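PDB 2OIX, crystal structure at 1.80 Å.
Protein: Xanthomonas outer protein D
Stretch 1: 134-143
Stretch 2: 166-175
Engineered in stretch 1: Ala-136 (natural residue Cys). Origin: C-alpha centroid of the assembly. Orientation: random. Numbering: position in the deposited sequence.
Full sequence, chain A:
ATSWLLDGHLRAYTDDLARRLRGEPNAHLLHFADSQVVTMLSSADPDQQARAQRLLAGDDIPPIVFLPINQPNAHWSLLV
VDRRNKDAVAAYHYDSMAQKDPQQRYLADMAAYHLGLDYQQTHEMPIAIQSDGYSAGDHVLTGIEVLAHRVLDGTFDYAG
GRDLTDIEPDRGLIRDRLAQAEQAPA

Stretch 1, residues 134-143: YSAGDHVLTG
Stretch 2, residues 166-175: DIEPDRGLIR

How are the two backbones arranged? Stretch 1 is helical from Ala-136, an engineered residue, through Gly-143, with phi/psi near -60/-45. Stretch 2 runs extended from Ile-167 to Asp-170 (phi/psi -66/157, -137/92, -71/148, -140/131), then turns into a helix at Arg-171. Asp-170 (chi1 p) caps that helix, its OD2 accepting from Leu-173 N at 2.9 Å. The helix axes approach to 10.6 Å at 67°. The extended segment comes nearer to helix 136-143: the CA atoms of His-139 and Pro-169 are 5.5 Å apart, those of Gly-143 and Ile-167 7.2 Å.

What holds the charged end together? Asp-138 (chi1 m, chi2 -130°) forms a salt bridge with Arg-171 (chi t, p, t, -106°), whose folded side chain brings NH1 to 2.8 Å from Asp-138 OD2. The same NH1 lies 3.4 Å from Asp-138 OD1; both hydrogen bonds are weak, the one to OD2 short but bent (116°), the one to OD1 nearly straight (170°) but long. Beside the carboxylate, Asp-138 CB meets Pro-169 CB at 3.8 Å.

Why does His-139 sit against a proline? With chi1 m and chi2 87°, its ND1 donates to Ser-135 O at 3.0 Å, a nearly straight bond consistent with this ring orientation. Pro-169, puckered C-gamma exo, lays CG over one face, 3.3 Å from the ring centroid and 15° off the normal: a CH-pi contact, a weak attraction between C-H and pi electrons.

What fills the apolar part of the contact? Ile-174 (m, t) brings CD1 to 3.7 Å from Asp-138 CA and 4.1 Å from CB of Leu-141 (m, t). Thr-142 (chi1 m) donates from OG1 to Asp-138 O at 2.7 Å, satisfying its hydroxyl while OG1 packs 3.4 Å from Pro-169 CA. Ile-167 (p, t) reaches CD1 to 3.6 Å from His-139 O and 4.0 Å from both Thr-142 CB and Gly-143 N.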

# COMPACT_ATOMS: atom_id res chain seq x y z
N TYR A 134 12.78 -12.09 -3.62
CA TYR A 134 12.13 -12.44 -2.35
C TYR A 134 11.80 -11.26 -1.42
O TYR A 134 11.01 -11.39 -0.45
CB TYR A 134 12.96 -13.49 -1.61
CG TYR A 134 12.86 -14.88 -2.22
CD1 TYR A 134 11.70 -15.29 -2.89
CD2 TYR A 134 13.90 -15.80 -2.10
CE1 TYR A 134 11.60 -16.58 -3.45
CE2 TYR A 134 13.81 -17.08 -2.65
CZ TYR A 134 12.65 -17.46 -3.32
OH TYR A 134 12.55 -18.74 -3.87
N SER A 135 12.39 -10.09 -1.71
CA SER A 135 12.20 -8.91 -0.87
C SER A 135 11.19 -7.85 -1.36
O SER A 135 11.10 -6.76 -0.78
CB SER A 135 13.56 -8.28 -0.55
OG SER A 135 14.26 -7.95 -1.75
N ALA A 136 10.39 -8.15 -2.38
CA ALA A 136 9.36 -7.18 -2.80
C ALA A 136 8.52 -6.82 -1.56
O ALA A 136 8.25 -5.65 -1.30
CB ALA A 136 8.52 -7.72 -3.95
N GLY A 137 8.18 -7.83 -0.75
CA GLY A 137 7.40 -7.67 0.47
C GLY A 137 7.97 -6.71 1.50
O GLY A 137 7.24 -5.89 2.07
N ASP A 138 9.27 -6.85 1.76
CA ASP A 138 9.99 -5.96 2.65
C ASP A 138 9.88 -4.50 2.16
O ASP A 138 9.69 -3.57 2.96
CB ASP A 138 11.47 -6.39 2.72
CG ASP A 138 11.67 -7.88 3.16
OD1 ASP A 138 12.48 -8.16 4.09
OD2 ASP A 138 11.10 -8.80 2.53
N HIS A 139 10.04 -4.31 0.85
CA HIS A 139 10.02 -2.97 0.26
C HIS A 139 8.63 -2.31 0.42
O HIS A 139 8.53 -1.11 0.77
CB HIS A 139 10.46 -3.03 -1.21
CG HIS A 139 11.94 -3.11 -1.40
ND1 HIS A 139 12.62 -4.30 -1.41
CD2 HIS A 139 12.87 -2.14 -1.63
CE1 HIS A 139 13.91 -4.08 -1.61
NE2 HIS A 139 14.09 -2.78 -1.73
N VAL A 140 7.57 -3.10 0.23
CA VAL A 140 6.21 -2.65 0.49
C VAL A 140 6.00 -2.26 1.97
O VAL A 140 5.56 -1.12 2.21
CB VAL A 140 5.13 -3.62 -0.02
CG1 VAL A 140 3.75 -3.14 0.45
CG2 VAL A 140 5.15 -3.66 -1.55
N LEU A 141 6.45 -3.10 2.92
CA LEU A 141 6.22 -2.85 4.33
C LEU A 141 6.94 -1.57 4.74
O LEU A 141 6.37 -0.71 5.41
CB LEU A 141 6.69 -4.03 5.21
CG LEU A 141 5.73 -5.22 5.07
CD1 LEU A 141 5.94 -6.30 6.01
CD2 LEU A 141 4.24 -4.73 5.24
N THR A 142 8.22 -1.51 4.38
CA THR A 142 9.02 -0.33 4.63
C THR A 142 8.44 0.94 4.03
O THR A 142 8.41 1.95 4.74
CB THR A 142 10.48 -0.53 4.13
OG1 THR A 142 10.95 -1.80 4.56
CG2 THR A 142 11.37 0.60 4.69
N GLY A 143 7.96 0.88 2.79
CA GLY A 143 7.34 2.06 2.18
C GLY A 143 6.10 2.53 2.96
O GLY A 143 5.91 3.76 3.19
N ASP A 166 15.11 6.40 -1.49
CA ASP A 166 16.18 6.09 -0.54
C ASP A 166 15.86 5.09 0.58
O ASP A 166 16.62 4.99 1.54
CB ASP A 166 16.69 7.40 0.07
CG ASP A 166 17.38 8.29 -0.96
OD1 ASP A 166 18.28 7.78 -1.69
OD2 ASP A 166 17.05 9.51 -1.03
N ILE A 167 14.73 4.39 0.51
CA ILE A 167 14.40 3.47 1.61
C ILE A 167 15.39 2.29 1.70
O ILE A 167 16.06 1.95 0.73
CB ILE A 167 12.93 2.96 1.63
CG1 ILE A 167 12.64 2.01 0.46
CG2 ILE A 167 11.95 4.15 1.67
CD1 ILE A 167 11.36 1.18 0.61
N GLU A 168 15.47 1.71 2.88
CA GLU A 168 16.38 0.61 3.12
C GLU A 168 15.57 -0.40 3.93
O GLU A 168 15.49 -0.30 5.16
CB GLU A 168 17.62 1.08 3.88
CG GLU A 168 18.45 2.17 3.16
CD GLU A 168 19.45 2.89 4.08
OE1 GLU A 168 19.02 3.75 4.89
OE2 GLU A 168 20.67 2.59 4.01
N PRO A 169 14.92 -1.35 3.23
CA PRO A 169 14.19 -2.43 3.86
C PRO A 169 15.17 -3.40 4.49
O PRO A 169 16.26 -3.60 3.97
CB PRO A 169 13.49 -3.13 2.69
CG PRO A 169 13.57 -2.16 1.56
CD PRO A 169 14.83 -1.41 1.76
N ASP A 170 14.76 -4.03 5.58
CA ASP A 170 15.60 -5.03 6.24
C ASP A 170 14.74 -6.19 6.73
O ASP A 170 13.74 -5.98 7.40
CB ASP A 170 16.37 -4.41 7.41
CG ASP A 170 15.46 -3.65 8.37
OD1 ASP A 170 15.61 -2.42 8.50
OD2 ASP A 170 14.59 -4.30 9.00
N ARG A 171 15.15 -7.41 6.41
CA ARG A 171 14.32 -8.53 6.80
C ARG A 171 14.28 -8.61 8.33
O ARG A 171 13.22 -8.82 8.92
CB ARG A 171 14.78 -9.82 6.13
CG ARG A 171 13.90 -11.02 6.40
CD ARG A 171 12.40 -10.76 6.15
NE ARG A 171 11.77 -12.02 5.74
CZ ARG A 171 11.38 -12.30 4.50
NH1 ARG A 171 11.51 -11.40 3.52
NH2 ARG A 171 10.84 -13.48 4.25
N GLY A 172 15.44 -8.38 8.94
CA GLY A 172 15.62 -8.37 10.39
C GLY A 172 14.59 -7.68 11.26
O GLY A 172 13.99 -8.31 12.13
N LEU A 173 14.38 -6.38 11.06
CA LEU A 173 13.48 -5.63 11.94
C LEU A 173 12.02 -5.96 11.62
O LEU A 173 11.14 -5.87 12.48
CB LEU A 173 13.74 -4.11 11.88
CG LEU A 173 12.62 -3.17 12.38
CD1 LEU A 173 12.72 -2.91 13.89
CD2 LEU A 173 12.59 -1.84 11.61
N ILE A 174 11.77 -6.35 10.38
CA ILE A 174 10.46 -6.87 10.01
C ILE A 174 10.18 -8.17 10.79
O ILE A 174 9.13 -8.31 11.40
CB ILE A 174 10.30 -7.07 8.48
CG1 ILE A 174 10.07 -5.70 7.81
CG2 ILE A 174 9.07 -7.95 8.15
CD1 ILE A 174 10.24 -5.70 6.30
N ARG A 175 11.13 -9.09 10.76
CA ARG A 175 11.07 -10.31 11.55
C ARG A 175 10.86 -10.04 13.04
O ARG A 175 10.07 -10.72 13.70
CB ARG A 175 12.34 -11.14 11.36
CG ARG A 175 12.38 -11.90 10.06
CD ARG A 175 13.52 -12.91 9.98
NE ARG A 175 13.55 -13.45 8.62
CZ ARG A 175 14.28 -14.47 8.20
NH1 ARG A 175 15.08 -15.14 9.04
NH2 ARG A 175 14.19 -14.85 6.92